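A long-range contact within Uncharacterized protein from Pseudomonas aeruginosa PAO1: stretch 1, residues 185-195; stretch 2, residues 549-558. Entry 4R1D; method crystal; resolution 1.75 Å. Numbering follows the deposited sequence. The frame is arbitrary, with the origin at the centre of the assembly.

Stretch 1 (185-195) KVGPIDEEELL
Stretch 2, residues 549-558: LYGVIKITQL

Residues 186-190 are extended, after Lys185 at phi/psi -95/-46, with Val186, Gly187, Pro188 and Ile189 at psi values between 141° and 180°, and lead into a helix that covers 191-195 and continues beyond. This segment lies against a helix that includes 549-556. The two helix axes approach to 9.6 Å, and their N-to-C directions make an angle of 82°, so the helices cross nearly at right angles. The register is set by CA pairs: Ile189 CA to Tyr550 CA at 7.3 Å, Leu194 CA to Ile553 CA at 7.0 Å and Glu193 CA to Gln557 CA at 6.6 Å.

Gly187 O and Pro188 O, in the loop, accept from side chains of the second stretch. Tyr550 (chi1 t, chi2 89°) extends its ring so that OH donates to Gly187 O at 2.6 Å. A tyrosine suits this place because its ring packs against apolar neighbours while its tip carries a donor: Val186 CG2 lies at the ring edge, 4.0 Å from Tyr550 CZ, and Ile189 CD1 is 3.6 Å from Tyr550 CD1.

Lys554 has chi angles m, m, t, t; its CA-to-CB bond points sideways relative to the first stretch, but the end of the side chain comes nearer and brings its ammonium group to the loop. NZ donates to Pro188 O at 3.0 Å and, weakly, to Gly187 O at 3.3 Å. It also forms a salt bridge with Glu193, with NZ 2.8 Å from OE2; the bond from NZ to Glu193 OE1, at 2.9 Å, is weak. A water accepts from Lys554 NZ at 3.1 Å and from Gly187 N at 2.9 Å, linking the ammonium group to the loop backbone.

Glu193 (m, t, chi3 -28°) also serves its own stretch. Its OE1 accepts from Asp190 N at 3.0 Å, while Asp190 (chi1 p), at the N-cap position, accepts from Glu193 N through OD1 at 2.8 Å. These reciprocal bonds satisfy two backbone NH groups at the helix start and help hold the carboxylate that meets Lys554. Leu194 N then donates to Asp190 O at 3.2 Å. Across the contact, Gln557 (chi1 m, chi2 m) places its side-chain amide beside the backbone of Glu193.

Beside this polar cluster, Ile189 (m, t) reaches inward with its end, and its CD1 lies 4.0 Å from Ile553 CB. Ile553 (m, m) points toward the first stretch, and its CD1 meets Leu194 CD2 at 4.1 Å. These branched aliphatic side chains are buried and need no polar partners. Altogether 487 Å² is buried, summed over both sides.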

# COMPACT_ATOMS: atom_id res chain seq x y z
N LYS A 185 -12.67 -32.05 10.70
CA LYS A 185 -13.94 -31.81 11.38
C LYS A 185 -15.09 -31.63 10.38
O LYS A 185 -16.15 -32.23 10.53
CB LYS A 185 -13.82 -30.61 12.33
CG LYS A 185 -12.80 -30.84 13.47
CD LYS A 185 -12.60 -29.61 14.37
CE LYS A 185 -11.87 -28.47 13.66
NZ LYS A 185 -11.41 -27.38 14.60
N VAL A 186 -14.87 -30.84 9.34
CA VAL A 186 -15.95 -30.53 8.42
C VAL A 186 -16.18 -31.63 7.40
O VAL A 186 -15.29 -32.43 7.12
CB VAL A 186 -15.73 -29.18 7.70
CG1 VAL A 186 -15.62 -28.06 8.70
CG2 VAL A 186 -14.50 -29.25 6.82
N GLY A 187 -17.38 -31.69 6.85
CA GLY A 187 -17.71 -32.75 5.91
C GLY A 187 -18.06 -32.18 4.56
O GLY A 187 -18.04 -30.96 4.37
N PRO A 188 -18.38 -33.05 3.60
CA PRO A 188 -18.69 -32.58 2.25
C PRO A 188 -19.97 -31.75 2.24
O PRO A 188 -20.79 -31.87 3.15
CB PRO A 188 -18.92 -33.88 1.47
CG PRO A 188 -19.31 -34.87 2.51
CD PRO A 188 -18.49 -34.51 3.71
N ILE A 189 -20.11 -30.90 1.23
CA ILE A 189 -21.36 -30.21 0.98
C ILE A 189 -22.39 -31.26 0.57
O ILE A 189 -22.06 -32.21 -0.15
CB ILE A 189 -21.19 -29.18 -0.15
CG1 ILE A 189 -20.37 -27.98 0.34
CG2 ILE A 189 -22.53 -28.72 -0.68
CD1 ILE A 189 -19.77 -27.13 -0.79
N ASP A 190 -23.62 -31.10 1.04
CA ASP A 190 -24.70 -32.00 0.63
C ASP A 190 -25.83 -31.25 -0.05
O ASP A 190 -25.81 -30.02 -0.15
CB ASP A 190 -25.20 -32.88 1.80
CG ASP A 190 -25.96 -32.11 2.87
OD1 ASP A 190 -26.56 -31.04 2.58
OD2 ASP A 190 -25.98 -32.59 4.02
N GLU A 191 -26.83 -31.99 -0.53
CA GLU A 191 -27.88 -31.39 -1.35
C GLU A 191 -28.76 -30.44 -0.53
O GLU A 191 -29.18 -29.40 -1.03
CB GLU A 191 -28.74 -32.48 -2.01
CG GLU A 191 -29.73 -31.93 -3.03
CD GLU A 191 -30.57 -33.00 -3.68
OE1 GLU A 191 -30.29 -34.21 -3.47
OE2 GLU A 191 -31.51 -32.64 -4.40
N GLU A 192 -29.04 -30.81 0.72
CA GLU A 192 -29.71 -29.91 1.67
C GLU A 192 -29.08 -28.54 1.71
O GLU A 192 -29.75 -27.52 1.63
CB GLU A 192 -29.50 -30.41 3.08
CG GLU A 192 -30.71 -30.75 3.73
CD GLU A 192 -31.29 -31.87 3.00
OE1 GLU A 192 -32.20 -31.61 2.19
OE2 GLU A 192 -30.79 -32.99 3.21
N GLU A 193 -27.77 -28.56 1.94
CA GLU A 193 -27.01 -27.34 2.14
C GLU A 193 -27.07 -26.43 0.93
O GLU A 193 -27.23 -25.21 1.07
CB GLU A 193 -25.56 -27.67 2.51
CG GLU A 193 -25.42 -28.29 3.90
CD GLU A 193 -24.01 -28.73 4.21
OE1 GLU A 193 -23.27 -29.06 3.26
OE2 GLU A 193 -23.63 -28.71 5.39
N LEU A 194 -26.97 -27.01 -0.26
CA LEU A 194 -27.06 -26.21 -1.48
C LEU A 194 -28.47 -25.67 -1.68
O LEU A 194 -28.66 -24.54 -2.12
CB LEU A 194 -26.62 -27.02 -2.70
CG LEU A 194 -25.14 -27.42 -2.66
CD1 LEU A 194 -24.81 -28.46 -3.70
CD2 LEU A 194 -24.25 -26.17 -2.83
N LEU A 195 -29.48 -26.48 -1.38
CA LEU A 195 -30.84 -25.98 -1.52
C LEU A 195 -31.04 -24.81 -0.58
O LEU A 195 -31.61 -23.78 -0.95
CB LEU A 195 -31.85 -27.09 -1.23
CG LEU A 195 -33.33 -26.74 -1.39
CD1 LEU A 195 -33.63 -26.17 -2.78
CD2 LEU A 195 -34.18 -27.98 -1.13
N LEU A 549 -15.56 -21.20 -2.31
CA LEU A 549 -16.98 -21.48 -2.51
C LEU A 549 -17.50 -22.46 -1.46
O LEU A 549 -18.61 -22.31 -0.95
CB LEU A 549 -17.23 -21.98 -3.92
CG LEU A 549 -17.05 -20.89 -4.98
CD1 LEU A 549 -16.87 -21.51 -6.33
CD2 LEU A 549 -18.26 -19.93 -4.95
N TYR A 550 -16.69 -23.46 -1.14
CA TYR A 550 -17.03 -24.40 -0.08
C TYR A 550 -17.26 -23.67 1.24
O TYR A 550 -18.26 -23.90 1.92
CB TYR A 550 -15.90 -25.43 0.10
CG TYR A 550 -16.07 -26.34 1.27
CD1 TYR A 550 -16.78 -27.53 1.15
CD2 TYR A 550 -15.52 -26.02 2.51
CE1 TYR A 550 -16.93 -28.39 2.24
CE2 TYR A 550 -15.68 -26.87 3.61
CZ TYR A 550 -16.39 -28.05 3.46
OH TYR A 550 -16.55 -28.88 4.53
N GLY A 551 -16.35 -22.77 1.61
CA GLY A 551 -16.51 -21.99 2.81
C GLY A 551 -17.82 -21.19 2.82
O GLY A 551 -18.55 -21.16 3.81
N VAL A 552 -18.12 -20.55 1.69
CA VAL A 552 -19.32 -19.72 1.62
C VAL A 552 -20.58 -20.55 1.84
O VAL A 552 -21.48 -20.14 2.59
CB VAL A 552 -19.39 -18.96 0.30
CG1 VAL A 552 -20.77 -18.31 0.11
CG2 VAL A 552 -18.27 -17.91 0.26
N ILE A 553 -20.64 -21.70 1.19
CA ILE A 553 -21.78 -22.60 1.36
C ILE A 553 -21.94 -23.06 2.81
O ILE A 553 -23.04 -23.01 3.37
CB ILE A 553 -21.70 -23.82 0.44
CG1 ILE A 553 -21.80 -23.39 -1.03
CG2 ILE A 553 -22.82 -24.82 0.81
CD1 ILE A 553 -23.08 -22.58 -1.36
N LYS A 554 -20.85 -23.51 3.42
CA LYS A 554 -20.91 -23.94 4.81
C LYS A 554 -21.32 -22.82 5.77
O LYS A 554 -22.21 -23.00 6.61
CB LYS A 554 -19.60 -24.59 5.24
CG LYS A 554 -19.33 -25.95 4.57
CD LYS A 554 -20.39 -26.99 4.96
CE LYS A 554 -20.08 -28.37 4.36
NZ LYS A 554 -20.92 -29.47 4.96
N ILE A 555 -20.70 -21.64 5.63
CA ILE A 555 -21.01 -20.51 6.50
C ILE A 555 -22.48 -20.10 6.38
O ILE A 555 -23.12 -19.75 7.37
CB ILE A 555 -20.09 -19.31 6.19
CG1 ILE A 555 -18.65 -19.65 6.59
CG2 ILE A 555 -20.62 -18.02 6.91
CD1 ILE A 555 -17.55 -18.80 5.93
N THR A 556 -22.99 -20.14 5.16
CA THR A 556 -24.38 -19.79 4.86
C THR A 556 -25.42 -20.62 5.64
O THR A 556 -26.53 -20.15 5.92
CB THR A 556 -24.63 -19.90 3.33
OG1 THR A 556 -23.79 -18.95 2.65
CG2 THR A 556 -26.07 -19.62 2.97
N GLN A 557 -25.06 -21.84 5.99
CA GLN A 557 -25.97 -22.69 6.76
C GLN A 557 -26.34 -22.04 8.10
O GLN A 557 -27.38 -22.34 8.69
CB GLN A 557 -25.36 -24.08 6.97
CG GLN A 557 -24.88 -24.76 5.69
CD GLN A 557 -25.93 -24.73 4.57
OE1 GLN A 557 -25.65 -24.29 3.44
NE2 GLN A 557 -27.13 -25.21 4.87
N LEU A 558 -25.50 -21.11 8.55
CA LEU A 558 -25.73 -20.38 9.79
C LEU A 558 -26.66 -19.17 9.65
O LEU A 558 -27.10 -18.60 10.64
CB LEU A 558 -24.40 -19.92 10.39
CG LEU A 558 -23.46 -21.09 10.73
CD1 LEU A 558 -22.10 -20.57 11.15
CD2 LEU A 558 -24.08 -21.96 11.82
O HOH W 1 -19.34 -29.72 7.56